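PDB 5IZ5: cytosolic phospholipase A2 delta from Homo sapiens, which hydrolyses the sn-2 ester of glycerophospholipids in a calcium-dependent manner, with a preference for linoleic acid at that position. Local coordinates for residues V161-D173 with L205-A218. The protein carries 3 engineered substitutions. Residues are numbered along the deposited sequence; the frame is centred on the assembly and turned at random.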
loop_
_atom_site.group_PDB
_atom_site.type_symbol
_atom_site.label_atom_id
_atom_site.label_comp_id
_atom_site.label_asym_id
_atom_site.label_seq_id
_atom_site.Cartn_x
_atom_site.Cartn_y
_atom_site.Cartn_z
ATOM N N VAL B 161 17.504 2.264 1.827
ATOM C CA VAL B 161 18.541 3.153 2.342
ATOM C C VAL B 161 18.051 4.598 2.339
ATOM O O VAL B 161 17.556 5.111 1.328
ATOM C CB VAL B 161 19.817 3.119 1.475
ATOM C CG1 VAL B 161 20.857 4.105 1.996
ATOM C CG2 VAL B 161 20.406 1.719 1.429
ATOM N N ALA B 162 18.208 5.244 3.485
ATOM C CA ALA B 162 18.023 6.672 3.604
ATOM C C ALA B 162 19.391 7.342 3.457
ATOM O O ALA B 162 20.296 7.155 4.290
ATOM C CB ALA B 162 17.401 6.997 4.941
ATOM N N ARG B 163 19.548 8.100 2.375
ATOM C CA ARG B 163 20.795 8.815 2.099
ATOM C C ARG B 163 20.918 9.992 3.052
ATOM O O ARG B 163 19.905 10.499 3.542
ATOM C CB ARG B 163 20.811 9.319 0.657
ATOM C CG ARG B 163 20.668 8.233 -0.401
ATOM C CD ARG B 163 21.832 7.260 -0.371
ATOM N NE ARG B 163 23.102 7.944 -0.629
ATOM C CZ ARG B 163 23.626 8.175 -1.837
ATOM N NH1 ARG B 163 23.009 7.765 -2.943
ATOM N NH2 ARG B 163 24.780 8.827 -1.935
ATOM N N GLU B 164 22.153 10.425 3.316
ATOM C CA GLU B 164 22.372 11.597 4.169
ATOM C C GLU B 164 21.729 12.818 3.517
ATOM O O GLU B 164 21.892 13.037 2.320
ATOM C CB GLU B 164 23.868 11.851 4.382
ATOM C CG GLU B 164 24.152 12.921 5.426
ATOM C CD GLU B 164 25.637 13.201 5.605
ATOM O OE1 GLU B 164 25.976 14.340 5.975
ATOM O OE2 GLU B 164 26.472 12.295 5.389
ATOM N N LEU B 165 20.988 13.593 4.301
ATOM C CA LEU B 165 20.219 14.718 3.768
ATOM C C LEU B 165 20.758 16.020 4.328
ATOM O O LEU B 165 20.977 16.140 5.535
ATOM C CB LEU B 165 18.729 14.597 4.122
ATOM C CG LEU B 165 17.705 14.929 3.035
ATOM C CD1 LEU B 165 17.897 14.025 1.830
ATOM C CD2 LEU B 165 16.308 14.774 3.598
ATOM N N SER B 166 20.969 16.986 3.439
ATOM C CA SER B 166 21.260 18.353 3.836
ATOM C C SER B 166 20.030 19.223 3.620
ATOM O O SER B 166 19.168 18.924 2.790
ATOM C CB SER B 166 22.441 18.899 3.042
ATOM O OG SER B 166 23.611 18.143 3.307
ATOM N N CYS B 167 19.948 20.288 4.404
ATOM C CA CYS B 167 18.815 21.192 4.389
ATOM C C CYS B 167 19.365 22.612 4.170
ATOM O O CYS B 167 20.321 23.016 4.833
ATOM C CB CYS B 167 18.068 21.113 5.733
ATOM S SG CYS B 167 17.096 19.631 6.244
ATOM N N LEU B 168 18.795 23.366 3.227
ATOM C CA LEU B 168 19.249 24.742 2.979
ATOM C C LEU B 168 18.110 25.748 3.056
ATOM O O LEU B 168 17.105 25.617 2.355
ATOM C CB LEU B 168 20.054 24.800 1.676
ATOM C CG LEU B 168 19.895 25.732 0.460
ATOM C CD1 LEU B 168 19.099 27.015 0.639
ATOM C CD2 LEU B 168 21.300 26.054 -0.044
ATOM N N ASP B 169 18.279 26.744 3.927
ATOM C CA ASP B 169 17.262 27.772 4.150
ATOM C C ASP B 169 17.649 29.090 3.489
ATOM O O ASP B 169 18.784 29.543 3.630
ATOM C CB ASP B 169 17.061 28.009 5.649
ATOM C CG ASP B 169 16.137 26.990 6.291
ATOM O OD1 ASP B 169 15.261 26.436 5.593
ATOM O OD2 ASP B 169 16.283 26.757 7.508
ATOM N N VAL B 170 16.697 29.702 2.789
ATOM C CA VAL B 170 16.907 30.991 2.141
ATOM C C VAL B 170 15.916 32.010 2.703
ATOM O O VAL B 170 14.705 31.841 2.562
ATOM C CB VAL B 170 16.708 30.895 0.617
ATOM C CG1 VAL B 170 17.075 32.208 -0.050
ATOM C CG2 VAL B 170 17.535 29.766 0.030
ATOM N N HIS B 171 16.436 33.059 3.341
ATOM C CA HIS B 171 15.607 34.117 3.935
ATOM C C HIS B 171 15.781 35.424 3.181
ATOM O O HIS B 171 16.823 35.666 2.582
ATOM C CB HIS B 171 15.950 34.296 5.414
ATOM C CG HIS B 171 15.616 33.098 6.245
ATOM N ND1 HIS B 171 14.345 32.856 6.724
ATOM C CD2 HIS B 171 16.377 32.056 6.657
ATOM C CE1 HIS B 171 14.341 31.725 7.405
ATOM N NE2 HIS B 171 15.562 31.220 7.381
ATOM N N LEU B 172 14.756 36.268 3.219
ATOM C CA LEU B 172 14.680 37.418 2.331
ATOM C C LEU B 172 14.202 38.710 2.996
ATOM O O LEU B 172 13.097 38.768 3.533
ATOM C CB LEU B 172 13.788 37.053 1.145
ATOM C CG LEU B 172 13.113 38.153 0.323
ATOM C CD1 LEU B 172 14.094 39.219 -0.138
ATOM C CD2 LEU B 172 12.392 37.535 -0.854
ATOM N N ASP B 173 15.048 39.740 2.925
ATOM C CA ASP B 173 14.682 41.107 3.283
ATOM C C ASP B 173 14.077 41.805 2.084
ATOM O O ASP B 173 13.009 41.430 1.640
ATOM C CB ASP B 173 15.902 41.905 3.739
ATOM C CG ASP B 173 16.415 41.470 5.097
ATOM O OD1 ASP B 173 15.589 41.176 5.987
ATOM O OD2 ASP B 173 17.646 41.444 5.283
ATOM N N LEU B 205 7.853 39.072 -4.531
ATOM C CA LEU B 205 8.445 39.733 -3.374
ATOM C C LEU B 205 7.344 40.196 -2.433
ATOM O O LEU B 205 6.305 40.685 -2.882
ATOM C CB LEU B 205 9.323 40.905 -3.806
ATOM C CG LEU B 205 10.558 40.552 -4.643
ATOM C CD1 LEU B 205 11.381 41.806 -4.891
ATOM C CD2 LEU B 205 11.401 39.480 -3.967
ATOM N N GLY B 206 7.572 40.017 -1.133
ATOM C CA GLY B 206 6.539 40.222 -0.114
ATOM C C GLY B 206 5.682 38.987 0.117
ATOM O O GLY B 206 5.411 38.605 1.259
ATOM N N THR B 207 5.244 38.367 -0.976
ATOM C CA THR B 207 4.403 37.173 -0.924
ATOM C C THR B 207 5.135 35.927 -0.377
ATOM O O THR B 207 4.487 35.058 0.197
ATOM C CB THR B 207 3.767 36.928 -2.308
ATOM O OG1 THR B 207 2.895 38.022 -2.611
ATOM C CG2 THR B 207 2.960 35.637 -2.387
ATOM N N ALA B 208 6.462 35.839 -0.520
ATOM C CA ALA B 208 7.233 34.761 0.144
ATOM C C ALA B 208 8.381 35.298 0.988
ATOM O O ALA B 208 9.179 36.113 0.525
ATOM C CB ALA B 208 7.766 33.751 -0.856
ATOM N N SER B 209 8.461 34.804 2.222
ATOM C CA SER B 209 9.472 35.232 3.185
ATOM C C SER B 209 10.691 34.290 3.238
ATOM O O SER B 209 11.841 34.748 3.258
ATOM C CB SER B 209 8.827 35.343 4.575
ATOM O OG SER B 209 8.650 34.070 5.184
ATOM N N ALA B 210 10.434 32.981 3.259
ATOM C CA ALA B 210 11.478 31.972 3.507
ATOM C C ALA B 210 11.308 30.730 2.632
ATOM O O ALA B 210 10.204 30.423 2.184
ATOM C CB ALA B 210 11.471 31.572 4.975
ATOM N N PHE B 211 12.414 30.022 2.403
ATOM C CA PHE B 211 12.417 28.809 1.587
ATOM C C PHE B 211 13.329 27.743 2.179
ATOM O O PHE B 211 14.392 28.051 2.720
ATOM C CB PHE B 211 12.907 29.109 0.172
ATOM C CG PHE B 211 12.182 30.233 -0.494
ATOM C CD1 PHE B 211 11.082 29.985 -1.299
ATOM C CD2 PHE B 211 12.595 31.546 -0.310
ATOM C CE1 PHE B 211 10.404 31.025 -1.911
ATOM C CE2 PHE B 211 11.920 32.590 -0.916
ATOM C CZ PHE B 211 10.824 32.331 -1.720
ATOM N N ARG B 212 12.909 26.488 2.049
ATOM C CA ARG B 212 13.710 25.352 2.473
ATOM C C ARG B 212 13.867 24.395 1.302
ATOM O O ARG B 212 12.885 24.060 0.639
ATOM C CB ARG B 212 13.018 24.648 3.648
ATOM C CG ARG B 212 13.583 23.269 4.016
ATOM C CD ARG B 212 14.560 23.312 5.162
ATOM N NE ARG B 212 13.916 23.758 6.383
ATOM C CZ ARG B 212 14.571 23.939 7.525
ATOM N NH1 ARG B 212 15.880 23.703 7.605
ATOM N NH2 ARG B 212 13.914 24.356 8.593
ATOM N N PHE B 213 15.102 23.968 1.051
ATOM C CA PHE B 213 15.377 22.893 0.108
ATOM C C PHE B 213 15.965 21.703 0.851
ATOM O O PHE B 213 16.822 21.867 1.727
ATOM C CB PHE B 213 16.373 23.333 -0.962
ATOM C CG PHE B 213 15.826 24.345 -1.931
ATOM C CD1 PHE B 213 15.320 23.952 -3.166
ATOM C CD2 PHE B 213 15.849 25.693 -1.624
ATOM C CE1 PHE B 213 14.833 24.886 -4.071
ATOM C CE2 PHE B 213 15.365 26.633 -2.522
ATOM C CZ PHE B 213 14.856 26.229 -3.748
ATOM N N HIS B 214 15.517 20.507 0.480
ATOM C CA HIS B 214 16.100 19.274 0.975
ATOM C C HIS B 214 16.777 18.566 -0.176
ATOM O O HIS B 214 16.193 18.423 -1.253
ATOM C CB HIS B 214 15.019 18.378 1.557
ATOM C CG HIS B 214 14.244 19.005 2.671
ATOM N ND1 HIS B 214 13.188 19.862 2.448
ATOM C CD2 HIS B 214 14.358 18.892 4.014
ATOM C CE1 HIS B 214 12.683 20.249 3.605
ATOM N NE2 HIS B 214 13.377 19.677 4.572
ATOM N N TYR B 215 18.009 18.116 0.048
ATOM C CA TYR B 215 18.778 17.468 -0.997
ATOM C C TYR B 215 19.862 16.595 -0.385
ATOM O O TYR B 215 20.293 16.802 0.746
ATOM C CB TYR B 215 19.408 18.521 -1.918
ATOM C CG TYR B 215 20.303 19.481 -1.184
ATOM C CD1 TYR B 215 21.689 19.368 -1.263
ATOM C CD2 TYR B 215 19.764 20.483 -0.387
ATOM C CE1 TYR B 215 22.512 20.242 -0.570
ATOM C CE2 TYR B 215 20.570 21.355 0.306
ATOM C CZ TYR B 215 21.940 21.232 0.209
ATOM O OH TYR B 215 22.731 22.104 0.892
ATOM N N MET B 216 20.298 15.613 -1.151
ATOM C CA MET B 216 21.332 14.701 -0.704
ATOM C C MET B 216 22.674 15.397 -0.502
ATOM O O MET B 216 23.148 16.123 -1.382
ATOM C CB MET B 216 21.512 13.600 -1.727
ATOM C CG MET B 216 20.489 12.487 -1.625
ATOM S SD MET B 216 20.598 11.381 -3.033
ATOM C CE MET B 216 22.320 10.994 -3.064
ATOM N N ALA B 217 23.296 15.129 0.645
ATOM C CA ALA B 217 24.616 15.672 0.966
ATOM C C ALA B 217 25.669 15.227 -0.050
ATOM O O ALA B 217 26.623 15.954 -0.306
ATOM C CB ALA B 217 25.033 15.254 2.369
ATOM N N ALA B 218 25.485 14.047 -0.642
ATOM C CA ALA B 218 26.431 13.515 -1.630
ATOM C C ALA B 218 26.406 14.177 -3.011
ATOM O O ALA B 218 27.256 13.874 -3.851
ATOM C CB ALA B 218 26.230 12.014 -1.784
HETATM O O HOH W 1 23.633 12.115 0.432
#
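S166 and Y215, L168 and F213, and V170 and F211 are the hydrogen-bonded pairs of an antiparallel ladder joining strand 165-172 to strand 210-216, whose axes run at 152°. Each pair exchanges two N-H···O bonds. At one end the ladder finishes with a weak bond from L172 N to S209 O; at the other, A217 N donates to E164 O, 3.0 Å away and well above the carbonyl plane. A water also donates to E164 O and accepts from A218 N, so this carbonyl is gripped twice.

The face with S166, L168, V170, F211, F213 and Y215 is largely apolar. The Y215 ring lies across the neighbouring strand: S166 CB sits over its face, a CH-pi contact 4.0 Å from the centroid, while L168 CB meets the ring edge at CE2. The torsion responsible is chi1 of 58°, which wedges CG between the backbone N and carbonyl carbon. With the ring of Y215 cut back to an alanine, S166 CB and L168 CB would probably lose their cover and a gap would be likely to open beside A275 of strand 266-277. Farther along, L168 CD1 lies 4.2 Å from F213 CD2, the two side chains pointing the same way. Past the ladder's end, L172 CD2 meets L205 CD2, the two side chains crossing at about a right angle.

Polar groups and sulfur occupy the opposite face. D169 OD2 stands 3.1 Å from R212 NH1 but over the guanidinium face, the two planes 59° apart, a salt bridge of charges alone. C167 SG, disulfide-bonded to C278, approaches the H214 ring obliquely, 3.6 Å from CD2. At the end of strand 210-216, the M216 CE methyl lies over one face of the R163 guanidinium, which is salt-bridged to E152.

F211 reaches L189 and L191, and F213 reaches L191 and L193, of the facing sheet, an arrangement characteristic of a beta-sandwich, here consistent with a second C2-type domain ahead of the catalytic part.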